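Long-range contacts in polyhedrin (Uranotaenia sapphirina cypovirus, PDB 4ZQX), which forms the crystalline matrix of the polyhedra that enclose cypovirus particles, and holds bound ATP in this crystal: residues S103-G108 and Y225-L230; L29-E34 and F43-P48; N80-S85 and G169-I174. One frame throughout, in Å; residues are numbered along the deposited sequence. Where two conformers were deposited one is given.

Contact 1 (S103-G108 and Y225-L230); sequences SFYLRG and YGMTML
Tyr105 reaches out from its strand to meet the loop residues Met229 and Leu230. Leu230 N donates to Tyr105 OH at 3.0 Å. This bond is almost straight, 176° at the hydrogen. Water 1 lies at the edge of the Tyr105 ring, in its plane, and is 2.6 Å from Tyr105 OH. The same water bonds Ser103 OG and makes a weak bond to Leu230 O.

Met229 covers one face of the tyrosine ring, and the two side chains cross at about a right angle. Met229 CG sits 3.9 Å from the centroid of the Tyr105 ring and 19° off its normal, toward the rim at CE2 and CZ. This is a CH-pi contact. Met229 SD stands obliquely to the ring and adds a Met-aromatic contact.

Met227 packs at the root of the ring. Its chain bends at chi2 (71°), which brings SD to 3.9 Å from both Tyr105 CB and Arg107 CB. Farther along the strand the link is by water. Water 2 lies in the guanidinium plane, accepts from Arg107 NE at 2.8 Å and donates to Gly226 O at 3.0 Å.

Outside the two segments, the polar ends have further partners. Tyr164 OH, on strand 160-166, also bonds Tyr105 OH, so two protein partners and a water grip that oxygen. Arg107 NH2 bonds Ser154 O. Thr228 is held through its OG1 by Pro153 O and through its N by Glu160 OE1.

Pro153 and Ser154 line the ATP pocket, and Leu230 itself touches the nucleotide. The contact thus packs the loop after helix 214-225 on a strand of the six-stranded antiparallel sheet, next to the ATP site.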
loop_
_atom_site.group_PDB
_atom_site.type_symbol
_atom_site.label_atom_id
_atom_site.label_comp_id
_atom_site.label_asym_id
_atom_site.label_seq_id
_atom_site.Cartn_x
_atom_site.Cartn_y
_atom_site.Cartn_z
ATOM N N SER A 103 -20.160 9.091 3.089
ATOM C CA SER A 103 -20.028 10.428 2.540
ATOM C C SER A 103 -18.632 10.571 1.969
ATOM O O SER A 103 -17.659 10.232 2.635
ATOM C CB SER A 103 -20.203 11.461 3.652
ATOM O OG SER A 103 -21.445 11.299 4.291
ATOM N N PHE A 104 -18.550 11.105 0.755
ATOM C CA PHE A 104 -17.293 11.289 0.048
ATOM C C PHE A 104 -17.095 12.778 -0.188
ATOM O O PHE A 104 -17.863 13.383 -0.919
ATOM C CB PHE A 104 -17.318 10.565 -1.308
ATOM C CG PHE A 104 -17.457 9.078 -1.199
ATOM C CD1 PHE A 104 -18.696 8.495 -1.013
ATOM C CD2 PHE A 104 -16.346 8.263 -1.276
ATOM C CE1 PHE A 104 -18.817 7.134 -0.901
ATOM C CE2 PHE A 104 -16.469 6.909 -1.164
ATOM C CZ PHE A 104 -17.710 6.344 -0.973
ATOM N N TYR A 105 -16.063 13.350 0.426
ATOM C CA TYR A 105 -15.762 14.773 0.311
ATOM C C TYR A 105 -14.504 14.968 -0.529
ATOM O O TYR A 105 -13.455 14.449 -0.180
ATOM C CB TYR A 105 -15.579 15.369 1.708
ATOM C CG TYR A 105 -16.880 15.419 2.472
ATOM C CD1 TYR A 105 -17.822 16.398 2.192
ATOM C CD2 TYR A 105 -17.187 14.473 3.442
ATOM C CE1 TYR A 105 -19.030 16.447 2.858
ATOM C CE2 TYR A 105 -18.386 14.531 4.134
ATOM C CZ TYR A 105 -19.310 15.520 3.825
ATOM O OH TYR A 105 -20.531 15.616 4.475
ATOM N N LEU A 106 -14.632 15.688 -1.645
ATOM C CA LEU A 106 -13.515 15.920 -2.565
ATOM C C LEU A 106 -13.218 17.408 -2.651
ATOM O O LEU A 106 -14.141 18.210 -2.831
ATOM C CB LEU A 106 -13.851 15.403 -3.977
ATOM C CG LEU A 106 -13.867 13.893 -4.232
ATOM C CD1 LEU A 106 -15.020 13.210 -3.515
ATOM C CD2 LEU A 106 -13.944 13.614 -5.729
ATOM N N ARG A 107 -11.948 17.787 -2.532
ATOM C CA ARG A 107 -11.609 19.203 -2.563
ATOM C C ARG A 107 -10.328 19.413 -3.341
ATOM O O ARG A 107 -9.313 18.803 -3.040
ATOM C CB ARG A 107 -11.441 19.768 -1.137
ATOM C CG ARG A 107 -11.407 21.298 -1.078
ATOM C CD ARG A 107 -10.867 21.829 0.267
ATOM N NE ARG A 107 -11.129 23.260 0.420
ATOM C CZ ARG A 107 -10.358 24.232 -0.061
ATOM N NH1 ARG A 107 -9.242 23.943 -0.713
ATOM N NH2 ARG A 107 -10.701 25.500 0.121
ATOM N N GLY A 108 -10.379 20.303 -4.320
ATOM C CA GLY A 108 -9.200 20.636 -5.088
ATOM C C GLY A 108 -9.423 20.674 -6.576
ATOM O O GLY A 108 -10.555 20.828 -7.052
ATOM N N TYR A 225 -9.374 21.701 9.737
ATOM C CA TYR A 225 -8.563 21.685 8.506
ATOM C C TYR A 225 -9.202 22.339 7.280
ATOM O O TYR A 225 -8.534 22.551 6.270
ATOM C CB TYR A 225 -8.179 20.249 8.161
ATOM C CG TYR A 225 -7.213 19.603 9.133
ATOM C CD1 TYR A 225 -6.068 20.264 9.559
ATOM C CD2 TYR A 225 -7.450 18.323 9.626
ATOM C CE1 TYR A 225 -5.188 19.666 10.435
ATOM C CE2 TYR A 225 -6.559 17.713 10.507
ATOM C CZ TYR A 225 -5.435 18.393 10.908
ATOM O OH TYR A 225 -4.550 17.790 11.775
ATOM N N GLY A 226 -10.488 22.653 7.360
ATOM C CA GLY A 226 -11.175 23.336 6.278
ATOM C C GLY A 226 -11.775 22.437 5.211
ATOM O O GLY A 226 -11.648 22.734 4.033
ATOM N N MET A 227 -12.409 21.345 5.627
ATOM C CA MET A 227 -13.295 20.571 4.761
ATOM C C MET A 227 -14.713 20.785 5.266
ATOM O O MET A 227 -15.032 20.429 6.389
ATOM C CB MET A 227 -12.972 19.077 4.808
ATOM C CG MET A 227 -13.774 18.242 3.788
ATOM S SD MET A 227 -13.246 18.512 2.075
ATOM C CE MET A 227 -11.873 17.361 1.971
ATOM N N THR A 228 -15.568 21.358 4.429
ATOM C CA THR A 228 -16.939 21.600 4.829
ATOM C C THR A 228 -17.724 20.297 4.747
ATOM O O THR A 228 -17.587 19.568 3.785
ATOM C CB THR A 228 -17.569 22.670 3.907
ATOM O OG1 THR A 228 -16.750 23.851 3.936
ATOM C CG2 THR A 228 -18.965 23.016 4.358
ATOM N N MET A 229 -18.512 19.984 5.769
ATOM C CA MET A 229 -19.329 18.771 5.750
ATOM C C MET A 229 -20.791 19.134 5.944
ATOM O O MET A 229 -21.108 20.188 6.487
ATOM C CB MET A 229 -18.856 17.802 6.834
ATOM C CG MET A 229 -17.465 17.308 6.565
ATOM S SD MET A 229 -16.934 16.054 7.719
ATOM C CE MET A 229 -15.329 15.714 7.049
ATOM N N LEU A 230 -21.666 18.244 5.494
ATOM C CA LEU A 230 -23.100 18.455 5.525
ATOM C C LEU A 230 -23.719 17.411 6.434
ATOM O O LEU A 230 -23.403 16.223 6.305
ATOM C CB LEU A 230 -23.663 18.294 4.116
ATOM C CG LEU A 230 -25.084 18.790 3.887
ATOM C CD1 LEU A 230 -25.109 20.297 3.986
ATOM C CD2 LEU A 230 -25.620 18.336 2.531
HETATM O O HOH W 1 -21.336 13.670 5.932
HETATM O O HOH W 2 -13.538 23.418 1.870
#

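Contact 2 (L29-E34 and F43-P48); sequences LVIVAE and FHFANP
Leu29 and Phe45 lie side by side on one face of the sheet and point the same way. Leu29 CD2 touches Phe45 CD1 at 3.9 Å, oblique to the ring. Ile31 and Phe43 form the next pair on this face. They meet near the backbone, with Ile31 CB 4.4 Å from Phe43 CB. Ile31 O lies at the edge of the Phe43 ring, near its plane. Ile31 CD1 reaches diagonally to Phe45 CE1 at 4.3 Å, which joins the two pairs into one apolar patch. In both phenylalanines CG is anti to the carbonyl carbon (chi1 -55° in Phe43, -59° in Phe45), which sets both CG atoms beside their own backbone N.

Val30 and His44 take the other face, and their side chains cross obliquely. Val30 CG2 meets the edge of the imidazole in its plane, 3.9 Å from His44 CD2. That carbon of His44 also lies 3.5 Å from Leu29 O. The far end of the ring is held by Glu28, whose OE1 bonds His44 NE2. Tyr133 of the second subunit brings its ring to His44 and also packs on Val30, so this face takes part in the assembly.

The backbone sets this register. Leu29 and Phe45 are a hydrogen-bonded pair, as are Ile31 and Phe43: Leu29 N to Phe45 O, Phe45 N to Leu29 O, Ile31 N to Phe43 O and Phe43 N to Ile31 O are all 2.9 Å. Val30 and His44 form the non-hydrogen-bonded pair between them. Their alpha carbons approach to 4.6 Å.

The Leu29 and Phe45 face packs on Ile51 and Ile55 of strand 50-55. The pairing is that of an antiparallel beta hairpin, made by strands 27-34 and 40-47 within the six-stranded sheet.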
loop_
_atom_site.group_PDB
_atom_site.type_symbol
_atom_site.label_atom_id
_atom_site.label_comp_id
_atom_site.label_asym_id
_atom_site.label_seq_id
_atom_site.Cartn_x
_atom_site.Cartn_y
_atom_site.Cartn_z
ATOM N N LEU A 29 -9.235 13.958 -0.467
ATOM C CA LEU A 29 -10.391 13.065 -0.344
ATOM C C LEU A 29 -10.574 12.675 1.127
ATOM O O LEU A 29 -9.656 12.163 1.761
ATOM C CB LEU A 29 -10.180 11.798 -1.184
ATOM C CG LEU A 29 -11.166 10.637 -0.994
ATOM C CD1 LEU A 29 -12.564 11.003 -1.449
ATOM C CD2 LEU A 29 -10.671 9.394 -1.730
ATOM N N VAL A 30 -11.749 12.952 1.672
ATOM C CA VAL A 30 -12.133 12.418 2.969
ATOM C C VAL A 30 -13.377 11.580 2.816
ATOM O O VAL A 30 -14.402 12.045 2.340
ATOM C CB VAL A 30 -12.404 13.516 4.001
ATOM C CG1 VAL A 30 -12.882 12.899 5.329
ATOM C CG2 VAL A 30 -11.151 14.335 4.233
ATOM N N ILE A 31 -13.264 10.326 3.216
ATOM C CA ILE A 31 -14.406 9.432 3.247
ATOM C C ILE A 31 -14.848 9.275 4.678
ATOM O O ILE A 31 -14.025 9.012 5.546
ATOM C CB ILE A 31 -14.025 8.068 2.672
ATOM C CG1 ILE A 31 -13.545 8.260 1.232
ATOM C CG2 ILE A 31 -15.216 7.100 2.745
ATOM C CD1 ILE A 31 -12.990 7.041 0.594
ATOM N N VAL A 32 -16.142 9.475 4.923
ATOM C CA VAL A 32 -16.701 9.296 6.255
ATOM C C VAL A 32 -17.752 8.200 6.251
ATOM O O VAL A 32 -18.743 8.273 5.497
ATOM C CB VAL A 32 -17.384 10.587 6.751
ATOM C CG1 VAL A 32 -17.939 10.410 8.182
ATOM C CG2 VAL A 32 -16.425 11.772 6.660
ATOM N N ALA A 33 -17.543 7.205 7.108
ATOM C CA ALA A 33 -18.529 6.162 7.366
ATOM C C ALA A 33 -19.246 6.481 8.672
ATOM O O ALA A 33 -18.604 6.752 9.671
ATOM C CB ALA A 33 -17.839 4.791 7.469
ATOM N N GLU A 34 -20.572 6.450 8.654
ATOM C CA GLU A 34 -21.374 6.687 9.854
ATOM C C GLU A 34 -22.146 5.401 10.168
ATOM O O GLU A 34 -22.717 4.776 9.277
ATOM C CB GLU A 34 -22.324 7.884 9.662
ATOM C CG GLU A 34 -23.105 8.256 10.946
ATOM C CD GLU A 34 -23.919 9.558 10.862
ATOM O OE1 GLU A 34 -24.957 9.638 11.561
ATOM O OE2 GLU A 34 -23.530 10.506 10.137
ATOM N N PHE A 43 -11.457 8.530 6.694
ATOM C CA PHE A 43 -10.276 8.076 5.974
ATOM C C PHE A 43 -9.854 9.217 5.074
ATOM O O PHE A 43 -10.668 9.707 4.282
ATOM C CB PHE A 43 -10.602 6.865 5.088
ATOM C CG PHE A 43 -11.234 5.696 5.828
ATOM C CD1 PHE A 43 -12.601 5.666 6.062
ATOM C CD2 PHE A 43 -10.464 4.620 6.263
ATOM C CE1 PHE A 43 -13.196 4.585 6.733
ATOM C CE2 PHE A 43 -11.052 3.534 6.934
ATOM C CZ PHE A 43 -12.420 3.528 7.169
ATOM N N HIS A 44 -8.605 9.652 5.202
ATOM C CA HIS A 44 -8.079 10.739 4.372
ATOM C C HIS A 44 -7.007 10.276 3.393
ATOM O O HIS A 44 -6.056 9.595 3.793
ATOM C CB HIS A 44 -7.487 11.857 5.235
ATOM C CG HIS A 44 -6.795 12.900 4.422
ATOM N ND1 HIS A 44 -5.423 12.959 4.291
ATOM C CD2 HIS A 44 -7.290 13.890 3.640
ATOM C CE1 HIS A 44 -5.103 13.957 3.486
ATOM N NE2 HIS A 44 -6.216 14.531 3.070
ATOM N N PHE A 45 -7.148 10.687 2.129
ATOM C CA PHE A 45 -6.175 10.389 1.075
ATOM C C PHE A 45 -5.886 11.674 0.335
ATOM O O PHE A 45 -6.757 12.529 0.217
ATOM C CB PHE A 45 -6.728 9.402 0.038
ATOM C CG PHE A 45 -7.156 8.082 0.605
ATOM C CD1 PHE A 45 -8.432 7.922 1.120
ATOM C CD2 PHE A 45 -6.297 6.991 0.594
ATOM C CE1 PHE A 45 -8.839 6.697 1.640
ATOM C CE2 PHE A 45 -6.696 5.766 1.119
ATOM C CZ PHE A 45 -7.970 5.618 1.631
ATOM N N ALA A 46 -4.686 11.795 -0.209
ATOM C CA ALA A 46 -4.332 12.963 -1.015
ATOM C C ALA A 46 -3.262 12.635 -2.040
ATOM O O ALA A 46 -2.386 11.807 -1.797
ATOM C CB ALA A 46 -3.846 14.086 -0.114
ATOM N N ASN A 47 -3.316 13.339 -3.167
ATOM C CA ASN A 47 -2.257 13.294 -4.200
ATOM C C ASN A 47 -2.467 14.418 -5.190
ATOM O O ASN A 47 -3.587 14.864 -5.349
ATOM C CB ASN A 47 -2.303 11.967 -4.965
ATOM C CG ASN A 47 -1.049 11.722 -5.782
ATOM O OD1 ASN A 47 -1.030 11.895 -7.007
ATOM N ND2 ASN A 47 0.010 11.311 -5.104
ATOM N N PRO A 48 -1.401 14.870 -5.875
ATOM C CA PRO A 48 -1.640 15.936 -6.854
ATOM C C PRO A 48 -2.152 15.435 -8.193
ATOM O O PRO A 48 -2.700 16.240 -8.932
ATOM C CB PRO A 48 -0.239 16.563 -7.041
ATOM C CG PRO A 48 0.546 16.128 -5.836
ATOM C CD PRO A 48 0.033 14.734 -5.568
#

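Contact 3 (N80-S85 and G169-I174); sequences NGYAAS and GRPVSI
Tyr82 and Pro171 make the apolar part of the contact. Pro171 CD lies over one face of the tyrosine ring, 3.6 Å from the ring centroid and 19° off its normal. This is a CH-pi contact, offset toward Tyr82 CG, which is 3.4 Å from Pro171 CD. The two side chains cross at about a right angle.

The direct hydrogen bonds come from Arg170, which has two conformers. In the one given, Arg170 NH1 donates to Tyr82 O at 2.8 Å from above the carbonyl plane, and NH2 adds a weak bond to the same oxygen. These bonds need not hold in the other. Tyr82 O belongs to the last turn of helix 72-83, and Ala84 is the first residue to leave helical geometry. In this conformer the guanidinium sits at the helix C-terminal end, where its charge is probably favourable. The contact joins this helix end to the loop leading into strand 173-179.

Two waters complete the link. Water 3 bonds Tyr82 OH at 2.7 Å and donates to Gly169 O at 2.6 Å. Tyr82 OH also bonds Ala94 N. Water 4 donates to Ala83 O and, in the same Arg170 conformer, accepts a weak bond from NH2. Ala83 O also bonds Asn224 ND2 of the third subunit.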
loop_
_atom_site.group_PDB
_atom_site.type_symbol
_atom_site.label_atom_id
_atom_site.label_comp_id
_atom_site.label_asym_id
_atom_site.label_seq_id
_atom_site.Cartn_x
_atom_site.Cartn_y
_atom_site.Cartn_z
ATOM N N ASN A 80 -17.367 -12.801 6.046
ATOM C CA ASN A 80 -17.445 -14.019 5.243
ATOM C C ASN A 80 -18.873 -14.557 5.010
ATOM O O ASN A 80 -19.207 -15.007 3.913
ATOM C CB ASN A 80 -16.599 -15.132 5.884
ATOM C CG ASN A 80 -15.099 -14.988 5.616
ATOM O OD1 ASN A 80 -14.661 -14.217 4.752
ATOM N ND2 ASN A 80 -14.303 -15.754 6.356
ATOM N N GLY A 81 -19.716 -14.493 6.031
ATOM C CA GLY A 81 -21.053 -15.056 5.919
ATOM C C GLY A 81 -21.948 -14.294 4.960
ATOM O O GLY A 81 -22.999 -14.798 4.555
ATOM N N TYR A 82 -21.553 -13.071 4.612
ATOM C CA TYR A 82 -22.281 -12.294 3.607
ATOM C C TYR A 82 -21.796 -12.639 2.206
ATOM O O TYR A 82 -22.551 -12.561 1.234
ATOM C CB TYR A 82 -22.071 -10.804 3.829
ATOM C CG TYR A 82 -22.722 -10.267 5.099
ATOM C CD1 TYR A 82 -22.041 -10.259 6.306
ATOM C CD2 TYR A 82 -24.023 -9.743 5.068
ATOM C CE1 TYR A 82 -22.643 -9.744 7.467
ATOM C CE2 TYR A 82 -24.618 -9.251 6.198
ATOM C CZ TYR A 82 -23.934 -9.239 7.395
ATOM O OH TYR A 82 -24.558 -8.725 8.520
ATOM N N ALA A 83 -20.529 -13.022 2.112
ATOM C CA ALA A 83 -19.895 -13.327 0.837
ATOM C C ALA A 83 -20.213 -14.743 0.383
ATOM O O ALA A 83 -20.496 -14.969 -0.795
ATOM C CB ALA A 83 -18.405 -13.167 0.978
ATOM N N ALA A 84 -20.175 -15.690 1.322
ATOM C CA ALA A 84 -20.458 -17.098 1.038
ATOM C C ALA A 84 -21.396 -17.664 2.098
ATOM O O ALA A 84 -21.107 -17.581 3.296
ATOM C CB ALA A 84 -19.151 -17.924 0.999
ATOM N N SER A 85 -22.513 -18.236 1.653
ATOM C CA SER A 85 -23.499 -18.803 2.559
ATOM C C SER A 85 -22.899 -19.811 3.530
ATOM O O SER A 85 -22.138 -20.673 3.150
ATOM C CB SER A 85 -24.595 -19.493 1.768
ATOM O OG SER A 85 -25.275 -18.555 0.972
ATOM N N GLY A 169 -27.148 -2.800 4.531
ATOM C CA GLY A 169 -26.933 -3.818 5.555
ATOM C C GLY A 169 -25.978 -4.922 5.161
ATOM O O GLY A 169 -25.944 -5.970 5.799
ATOM N N ARG A 170 -25.195 -4.679 4.114
ATOM C CA ARG A 170 -24.227 -5.657 3.639
ATOM C C ARG A 170 -22.858 -4.990 3.559
ATOM O O ARG A 170 -22.759 -3.848 3.142
ATOM C CB ARG A 170 -24.675 -6.195 2.275
ATOM C CG ARG A 170 -23.703 -7.119 1.557
ATOM C CD ARG A 170 -24.268 -7.508 0.190
ATOM N NE ARG A 170 -23.388 -8.413 -0.547
ATOM C CZ ARG A 170 -23.303 -9.720 -0.319
ATOM N NH1 ARG A 170 -24.040 -10.273 0.633
ATOM N NH2 ARG A 170 -22.481 -10.472 -1.043
ATOM N N PRO A 171 -21.793 -5.706 3.983
ATOM C CA PRO A 171 -20.468 -5.093 3.886
ATOM C C PRO A 171 -20.079 -4.812 2.447
ATOM O O PRO A 171 -20.423 -5.568 1.548
ATOM C CB PRO A 171 -19.523 -6.163 4.455
ATOM C CG PRO A 171 -20.390 -7.134 5.169
ATOM C CD PRO A 171 -21.718 -7.088 4.491
ATOM N N VAL A 172 -19.333 -3.733 2.255
ATOM C CA VAL A 172 -18.824 -3.353 0.944
ATOM C C VAL A 172 -17.344 -3.004 1.064
ATOM O O VAL A 172 -16.833 -2.824 2.173
ATOM C CB VAL A 172 -19.597 -2.135 0.389
ATOM C CG1 VAL A 172 -21.062 -2.481 0.242
ATOM C CG2 VAL A 172 -19.409 -0.927 1.292
ATOM N N SER A 173 -16.671 -2.921 -0.087
ATOM C CA SER A 173 -15.319 -2.364 -0.188
ATOM C C SER A 173 -15.385 -1.171 -1.142
ATOM O O SER A 173 -16.388 -0.989 -1.834
ATOM C CB SER A 173 -14.328 -3.409 -0.687
ATOM O OG SER A 173 -14.731 -3.943 -1.938
ATOM N N ILE A 174 -14.342 -0.347 -1.159
ATOM C CA ILE A 174 -14.395 0.923 -1.877
ATOM C C ILE A 174 -13.179 1.140 -2.751
ATOM O O ILE A 174 -12.042 0.903 -2.326
ATOM C CB ILE A 174 -14.461 2.120 -0.891
ATOM C CG1 ILE A 174 -15.715 2.044 -0.022
ATOM C CG2 ILE A 174 -14.438 3.432 -1.649
ATOM C CD1 ILE A 174 -15.769 3.142 1.044
HETATM O O HOH W 3 -26.709 -7.172 7.970
HETATM O O HOH W 4 -21.330 -13.048 -2.586
#

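In the fold
From the N terminus, contact 2 comes first. It closes a short hairpin loop, and it is complete before the other two open. Contact 3 opens at the end of helix 72-83, and contact 1 opens on strand 101-107. Contact 3 closes at 169-174, and contact 1 closes last, at 225-230. These two therefore cross along the chain. Contacts 1 and 2 share the six-stranded sheet, since strands 101-107 and 27-34 are neighbours, and both reach the second subunit. Contact 3 lies about 28 Å from contact 1 between centres. They still meet where Phe104 packs on Ile174 of the three-stranded sheet.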